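Local coordinates for protein F2 like fibronectin-binding protein (Streptococcus pneumoniae, PDB 5A0N), which probably attaches the pneumococcal surface covalently to host molecules through an adhesin domain carrying an internal thioester, at residues Y138-Q141 with V142-E146. Numbering follows the deposited sequence.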
loop_
_atom_site.group_PDB
_atom_site.type_symbol
_atom_site.label_atom_id
_atom_site.label_comp_id
_atom_site.label_asym_id
_atom_site.label_seq_id
_atom_site.Cartn_x
_atom_site.Cartn_y
_atom_site.Cartn_z
ATOM N N TYR A 138 9.696 -6.290 -3.712
ATOM C CA TYR A 138 9.762 -5.707 -5.059
ATOM C C TYR A 138 8.370 -5.695 -5.741
ATOM O O TYR A 138 8.057 -4.778 -6.486
ATOM C CB TYR A 138 10.812 -6.408 -5.940
ATOM C CG TYR A 138 12.246 -5.994 -5.625
ATOM C CD1 TYR A 138 12.889 -6.418 -4.476
ATOM C CD2 TYR A 138 12.947 -5.161 -6.466
ATOM C CE1 TYR A 138 14.174 -6.037 -4.207
ATOM C CE2 TYR A 138 14.247 -4.788 -6.178
ATOM C CZ TYR A 138 14.842 -5.231 -5.055
ATOM O OH TYR A 138 16.136 -4.852 -4.783
ATOM N N PHE A 139 7.537 -6.690 -5.452
ATOM C CA PHE A 139 6.161 -6.682 -5.983
ATOM C C PHE A 139 5.310 -5.650 -5.245
ATOM O O PHE A 139 4.452 -5.015 -5.843
ATOM C CB PHE A 139 5.528 -8.070 -5.906
ATOM C CG PHE A 139 4.218 -8.218 -6.655
ATOM C CD1 PHE A 139 4.073 -7.781 -7.969
ATOM C CD2 PHE A 139 3.135 -8.861 -6.061
ATOM C CE1 PHE A 139 2.888 -7.980 -8.657
ATOM C CE2 PHE A 139 1.957 -9.052 -6.767
ATOM C CZ PHE A 139 1.849 -8.616 -8.050
ATOM N N HIS A 140 5.524 -5.499 -3.925
ATOM C CA HIS A 140 4.820 -4.435 -3.198
ATOM C C HIS A 140 5.066 -3.099 -3.901
ATOM O O HIS A 140 4.139 -2.319 -4.123
ATOM C CB HIS A 140 5.291 -4.367 -1.739
ATOM C CG HIS A 140 4.541 -3.356 -0.940
ATOM N ND1 HIS A 140 4.816 -2.012 -0.984
ATOM C CD2 HIS A 140 3.502 -3.509 -0.079
ATOM C CE1 HIS A 140 3.975 -1.378 -0.189
ATOM N NE2 HIS A 140 3.164 -2.257 0.366
ATOM N N GLN A 141 6.324 -2.832 -4.249
ATOM C CA GLN A 141 6.673 -1.534 -4.792
ATOM C C GLN A 141 5.966 -1.286 -6.137
ATOM O O GLN A 141 5.479 -0.183 -6.364
ATOM C CB GLN A 141 8.183 -1.415 -4.938
ATOM C CG GLN A 141 8.635 -0.047 -5.390
ATOM C CD GLN A 141 10.127 0.099 -5.454
ATOM O OE1 GLN A 141 10.825 -0.825 -5.861
ATOM N NE2 GLN A 141 10.634 1.236 -4.961
ATOM N N VAL A 142 5.927 -2.268 -7.048
ATOM C CA VAL A 142 5.221 -2.009 -8.325
ATOM C C VAL A 142 3.721 -1.891 -8.144
ATOM O O VAL A 142 3.087 -1.054 -8.792
ATOM C CB VAL A 142 5.558 -2.992 -9.465
ATOM C CG1 VAL A 142 6.973 -2.743 -9.937
ATOM C CG2 VAL A 142 5.322 -4.451 -9.070
ATOM N N ILE A 143 3.141 -2.690 -7.263
ATOM C CA ILE A 143 1.726 -2.521 -6.937
ATOM C C ILE A 143 1.480 -1.105 -6.394
ATOM O O ILE A 143 0.501 -0.441 -6.776
ATOM C CB ILE A 143 1.243 -3.603 -5.951
ATOM C CG1 ILE A 143 1.222 -4.974 -6.627
ATOM C CG2 ILE A 143 -0.099 -3.224 -5.360
ATOM C CD1 ILE A 143 0.062 -5.208 -7.592
ATOM N N GLN A 144 2.362 -0.620 -5.525
ATOM C CA GLN A 144 2.205 0.706 -4.961
ATOM C C GLN A 144 2.216 1.783 -6.043
ATOM O O GLN A 144 1.425 2.721 -5.984
ATOM C CB GLN A 144 3.284 0.962 -3.924
ATOM C CG GLN A 144 3.267 2.368 -3.327
ATOM C CD GLN A 144 2.073 2.623 -2.465
ATOM O OE1 GLN A 144 2.107 2.383 -1.248
ATOM N NE2 GLN A 144 1.016 3.171 -3.061
ATOM N N TYR A 145 3.155 1.719 -6.967
ATOM C CA TYR A 145 3.195 2.699 -8.052
ATOM C C TYR A 145 1.928 2.628 -8.893
ATOM O O TYR A 145 1.421 3.688 -9.314
ATOM C CB TYR A 145 4.465 2.611 -8.908
ATOM C CG TYR A 145 5.627 3.285 -8.220
ATOM C CD1 TYR A 145 5.697 4.676 -8.171
ATOM C CD2 TYR A 145 6.625 2.551 -7.580
ATOM C CE1 TYR A 145 6.729 5.321 -7.478
ATOM C CE2 TYR A 145 7.651 3.195 -6.890
ATOM C CZ TYR A 145 7.689 4.572 -6.838
ATOM O OH TYR A 145 8.660 5.234 -6.139
ATOM N N GLU A 146 1.383 1.436 -9.131
ATOM C CA GLU A 146 0.162 1.366 -9.907
ATOM C C GLU A 146 -1.046 1.871 -9.126
ATOM O O GLU A 146 -1.933 2.491 -9.721
ATOM C CB GLU A 146 -0.045 -0.016 -10.497
ATOM C CG GLU A 146 -0.928 -0.020 -11.760
ATOM C CD GLU A 146 -0.321 0.633 -12.990
ATOM O OE1 GLU A 146 0.726 1.312 -12.869
ATOM O OE2 GLU A 146 -0.890 0.460 -14.088
HETATM O O HOH W 1 9.318 3.638 -4.063
#
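With CG of Phe-139 anti to the backbone N (chi1 -169°) and CG1 of Ile-143 turned beside its own N (chi1 -69°), ring and branch meet one turn apart on the alpha-helix 132-152, a textbook i/i+4 pairing within the helical insertion of this thioester adhesin domain. CG1 of Ile-143 sits over the centre of one face of the Phe-139 ring, 4.0 Å from the centroid, in a CH-pi contact, while Ile-143 CD1 reaches ring atom CZ. In the conformer described, one of two, Val-142 CG2 lies 3.7 Å from Phe-139 CD1, the two side chains crossing at about a right angle. This apolar cluster packs on helix 170-182, where Ile-179 touches both Phe-139 and Ile-143.

Backbone bonds hold the turn: Ile-143 N donates to Phe-139 O at 3.0 Å, and Gln-144 N to His-140 O. The side chain of His-140 bonds to Tyr-36 OH and Ala-54 O, and Gln-144 OE1 to Cys-56 N, which ties the helix to strands 35-36 and 55-56.

Elsewhere on the helix, Gln-141 and Tyr-145 run alongside each other, CG of Gln-141 lying 3.7 Å from Tyr-145 CE2. Gln-141 OE1 is claimed by Gln-172, whereas NE2 donates to a water at 2.9 Å, and that water lies 2.7 Å from Tyr-145 OH, bridging amide and phenol.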